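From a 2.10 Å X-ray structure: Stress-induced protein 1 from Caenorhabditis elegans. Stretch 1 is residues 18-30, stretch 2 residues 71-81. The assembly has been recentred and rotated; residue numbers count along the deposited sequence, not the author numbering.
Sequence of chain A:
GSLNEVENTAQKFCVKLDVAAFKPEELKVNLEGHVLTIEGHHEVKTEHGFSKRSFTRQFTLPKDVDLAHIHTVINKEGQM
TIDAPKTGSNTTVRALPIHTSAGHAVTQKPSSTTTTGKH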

# COMPACT_ATOMS: atom_id res chain seq x y z
N ASP A 18 -9.18 -1.96 5.21
CA ASP A 18 -8.11 -1.32 5.97
C ASP A 18 -7.55 -0.19 5.10
O ASP A 18 -6.92 -0.43 4.07
N VAL A 19 -7.77 1.03 5.56
CA VAL A 19 -7.55 2.22 4.75
C VAL A 19 -6.66 3.24 5.50
O VAL A 19 -6.51 4.39 5.08
N ALA A 20 -6.02 2.78 6.57
CA ALA A 20 -5.30 3.66 7.50
C ALA A 20 -4.01 4.27 6.93
O ALA A 20 -3.56 5.30 7.40
N ALA A 21 -3.44 3.63 5.91
CA ALA A 21 -2.20 4.13 5.29
C ALA A 21 -2.42 5.39 4.45
O ALA A 21 -1.46 5.97 3.94
N PHE A 22 -3.68 5.80 4.29
CA PHE A 22 -4.03 6.94 3.45
C PHE A 22 -4.84 7.96 4.21
O PHE A 22 -5.59 7.61 5.12
N LYS A 23 -4.70 9.22 3.82
CA LYS A 23 -5.57 10.26 4.32
C LYS A 23 -6.90 10.20 3.58
O LYS A 23 -6.92 9.92 2.38
N PRO A 24 -8.02 10.44 4.28
CA PRO A 24 -9.34 10.55 3.67
C PRO A 24 -9.38 11.24 2.31
O PRO A 24 -10.11 10.80 1.41
N GLU A 25 -8.59 12.30 2.15
CA GLU A 25 -8.55 13.07 0.89
C GLU A 25 -7.87 12.32 -0.24
O GLU A 25 -8.04 12.66 -1.41
N GLU A 26 -7.07 11.32 0.12
CA GLU A 26 -6.36 10.49 -0.85
C GLU A 26 -7.18 9.27 -1.28
O GLU A 26 -6.65 8.37 -1.94
N LEU A 27 -8.46 9.23 -0.92
CA LEU A 27 -9.31 8.09 -1.20
C LEU A 27 -10.46 8.44 -2.12
O LEU A 27 -11.03 9.52 -2.04
N LYS A 28 -10.78 7.49 -3.01
CA LYS A 28 -11.87 7.61 -3.96
C LYS A 28 -12.75 6.38 -3.86
O LYS A 28 -12.24 5.26 -3.79
N VAL A 29 -14.06 6.59 -3.86
CA VAL A 29 -15.00 5.49 -3.98
C VAL A 29 -15.93 5.82 -5.15
O VAL A 29 -16.59 6.86 -5.15
N ASN A 30 -15.96 4.93 -6.13
CA ASN A 30 -16.76 5.12 -7.32
C ASN A 30 -17.66 3.92 -7.57
O ASN A 30 -17.30 2.78 -7.26
N HIS A 71 -23.75 3.67 1.47
CA HIS A 71 -23.16 4.64 2.38
C HIS A 71 -21.72 4.26 2.72
O HIS A 71 -21.44 3.11 3.04
N THR A 72 -20.83 5.24 2.66
CA THR A 72 -19.40 5.03 2.86
C THR A 72 -18.94 5.85 4.07
O THR A 72 -19.17 7.05 4.12
N VAL A 73 -18.29 5.20 5.03
CA VAL A 73 -17.71 5.91 6.18
C VAL A 73 -16.32 5.38 6.51
O VAL A 73 -16.04 4.19 6.35
N ILE A 74 -15.46 6.28 6.97
CA ILE A 74 -14.15 5.93 7.51
C ILE A 74 -14.16 6.34 8.98
O ILE A 74 -14.48 7.48 9.29
N ASN A 75 -13.81 5.41 9.88
CA ASN A 75 -13.77 5.71 11.31
C ASN A 75 -12.42 6.30 11.72
O ASN A 75 -11.57 6.54 10.88
N LYS A 76 -12.23 6.54 13.02
CA LYS A 76 -11.00 7.15 13.50
C LYS A 76 -9.81 6.19 13.39
O LYS A 76 -8.66 6.62 13.28
N GLU A 77 -10.09 4.89 13.42
CA GLU A 77 -9.05 3.86 13.33
C GLU A 77 -8.66 3.52 11.88
O GLU A 77 -7.91 2.57 11.65
N GLY A 78 -9.17 4.29 10.92
CA GLY A 78 -8.79 4.14 9.52
C GLY A 78 -9.44 2.95 8.82
O GLY A 78 -8.92 2.46 7.82
N GLN A 79 -10.57 2.49 9.34
CA GLN A 79 -11.31 1.40 8.72
C GLN A 79 -12.47 2.00 7.95
O GLN A 79 -13.29 2.71 8.53
N MET A 80 -12.53 1.72 6.66
CA MET A 80 -13.66 2.15 5.84
C MET A 80 -14.72 1.07 5.86
O MET A 80 -14.40 -0.11 5.72
N THR A 81 -15.97 1.46 6.03
CA THR A 81 -17.06 0.54 5.81
C THR A 81 -18.04 1.11 4.79
O THR A 81 -18.40 2.29 4.83

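Stretch 2 is a β-hairpin, and it meets stretch 1 through alternate residues of its first strand, through the turn, and through one methionine on the way back. His71 begins the strand with its ring out of reach of stretch 1. Thr72 points toward stretch 1, with chi1 in the m well; its methyl CG2 lies 4.0 Å from Val29 CG2, so a residue that is half apolar suits this partly exposed margin. Val73, next in the alternation, has its side chain out of reach, but its backbone pairs with Thr81 in both directions and holds the two strands together.

Ile74 points toward stretch 1 again, with chi1 m and chi2 t. A beta-branched aliphatic residue suits a strand, and its CG1 branch, extended by chi2 t, carries CD1 into a pocket of apolar groups: Ile74 CD1 is 3.6 Å from Leu27 CD1, 4.2 Å from Val19 CG1 and 4.4 Å from Pro24 CA. Leu27, in its common m,t rotamer, and Val19, with chi1 at 136°, between the wells, both point toward stretch 2.

The type I turn from Asn75 to Gly78 follows. Asn75 takes chi1 p, which folds its amide back over the turn, where OD1 accepts a hydrogen bond from Gln79 N at 2.9 Å; the short polar side chain thus braces its own hairpin rather than the contact. Lys76 and Glu77 are exposed and poorly ordered; the end of Glu77 leads away, although its backbone O lies 4.1 Å from Ala20 CB.

Gly78 is the tightest point. Its positive phi favours glycine, and a CB here would lie only 2.6 Å from Ala20 CB, a clash. The absence of a side chain lets the backbones close in, and Val19 N donates to Gly78 O at 2.9 Å, the one hydrogen bond between the stretches. Nearby, Asp18, with chi1 t, bends its carboxylate back so that OD2 accepts a weak hydrogen bond from Ala20 N at 3.4 Å.

Gln79 pairs with Asp18 in an antiparallel, non-hydrogen-bonded bridge, their side chains on the same face of the sheet. Met80 instead points toward stretch 1 and is buried. With chi1 and chi2 t and chi3 p, its unbranched chain spans two valines: Met80 CB is 4.2 Å from Val19 CG2, and Met80 SD is 3.9 Å from Val29 CG2. Val29, with chi1 t, thereby touches both Met80 and Thr72 through CG2. Thr81 ends the stretch out of reach, its hydroxyl hydrogen-bonded elsewhere in the structure.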

# COMPACT_ATOMS: atom_id res chain seq x y z
CB ASP A 18 -7.01 -2.33 6.32
CG ASP A 18 -5.96 -1.76 7.27
OD1 ASP A 18 -5.17 -2.55 7.82
OD2 ASP A 18 -5.93 -0.52 7.48
CB VAL A 19 -8.95 2.75 4.31
CG1 VAL A 19 -9.12 4.25 4.44
CG2 VAL A 19 -9.28 2.26 2.91
CB ALA A 20 -4.97 2.89 8.78
CB ALA A 21 -1.56 3.04 4.44
CB PHE A 22 -4.83 6.46 2.23
CG PHE A 22 -4.08 5.49 1.37
CD1 PHE A 22 -4.03 4.15 1.71
CD2 PHE A 22 -3.38 5.94 0.26
CE1 PHE A 22 -3.31 3.26 0.93
CE2 PHE A 22 -2.67 5.05 -0.52
CZ PHE A 22 -2.63 3.71 -0.19
CB LYS A 23 -4.92 11.63 4.14
CG LYS A 23 -3.83 11.92 5.16
CD LYS A 23 -3.28 13.33 5.01
CE LYS A 23 -2.75 13.85 6.34
NZ LYS A 23 -2.03 15.14 6.16
CB PRO A 24 -10.12 11.35 4.72
CG PRO A 24 -9.56 10.85 6.01
CD PRO A 24 -8.12 10.48 5.76
CB GLU A 25 -7.79 14.39 1.08
CG GLU A 25 -7.96 15.04 2.43
CD GLU A 25 -6.78 14.85 3.36
OE1 GLU A 25 -7.01 14.52 4.54
OE2 GLU A 25 -5.63 15.05 2.91
CB GLU A 26 -5.03 10.03 -0.25
CG GLU A 26 -4.03 11.15 -0.03
CD GLU A 26 -2.85 10.73 0.83
OE1 GLU A 26 -2.93 9.70 1.53
OE2 GLU A 26 -1.82 11.45 0.81
CB LEU A 27 -9.84 7.50 0.10
CG LEU A 27 -8.75 6.84 0.94
CD1 LEU A 27 -9.19 6.75 2.39
CD2 LEU A 27 -8.39 5.46 0.39
CB LYS A 28 -11.32 7.68 -5.39
CG LYS A 28 -11.17 9.09 -5.96
CD LYS A 28 -11.17 9.06 -7.48
CE LYS A 28 -11.27 10.46 -8.07
NZ LYS A 28 -9.99 11.21 -7.99
CB VAL A 29 -15.82 5.28 -2.70
CG1 VAL A 29 -16.79 4.12 -2.89
CG2 VAL A 29 -14.89 5.01 -1.52
CB ASN A 30 -15.85 5.37 -8.53
CG ASN A 30 -15.14 6.70 -8.45
OD1 ASN A 30 -13.91 6.76 -8.34
ND2 ASN A 30 -15.89 7.79 -8.49
CB HIS A 71 -24.00 4.75 3.66
CG HIS A 71 -23.78 6.01 4.42
ND1 HIS A 71 -22.99 6.07 5.56
CD2 HIS A 71 -24.23 7.27 4.22
CE1 HIS A 71 -22.98 7.31 6.02
NE2 HIS A 71 -23.73 8.05 5.23
CB THR A 72 -18.60 5.47 1.61
OG1 THR A 72 -19.02 4.71 0.47
CG2 THR A 72 -17.12 5.29 1.80
CB VAL A 73 -18.59 5.85 7.46
CG1 VAL A 73 -19.89 6.62 7.29
CG2 VAL A 73 -18.87 4.41 7.86
CB ILE A 74 -13.02 6.68 6.79
CG1 ILE A 74 -13.06 6.41 5.29
CG2 ILE A 74 -11.66 6.28 7.36
CD1 ILE A 74 -12.08 7.25 4.50
CB ASN A 75 -14.13 4.46 12.15
CG ASN A 75 -13.09 3.35 12.05
OD1 ASN A 75 -11.96 3.57 11.62
ND2 ASN A 75 -13.48 2.15 12.47
CB LYS A 76 -11.15 7.64 14.94
CG LYS A 76 -10.26 8.83 15.26
CD LYS A 76 -10.01 8.96 16.77
CE LYS A 76 -9.08 10.14 17.04
NZ LYS A 76 -8.61 10.14 18.46
CB GLU A 77 -9.51 2.60 14.08
CG GLU A 77 -9.66 2.82 15.58
CD GLU A 77 -10.83 2.06 16.20
OE1 GLU A 77 -11.20 0.98 15.68
OE2 GLU A 77 -11.38 2.55 17.21
CB GLN A 79 -11.85 0.43 9.77
CG GLN A 79 -12.62 -0.75 9.17
CD GLN A 79 -13.28 -1.60 10.24
OE1 GLN A 79 -14.13 -1.13 10.99
NE2 GLN A 79 -12.90 -2.88 10.30
CB MET A 80 -13.22 2.42 4.40
CG MET A 80 -14.30 3.06 3.54
SD MET A 80 -13.66 3.56 1.93
CE MET A 80 -13.41 1.95 1.24
CB THR A 81 -17.78 0.10 7.12
OG1 THR A 81 -18.89 -0.74 6.80
CG2 THR A 81 -18.28 1.28 7.91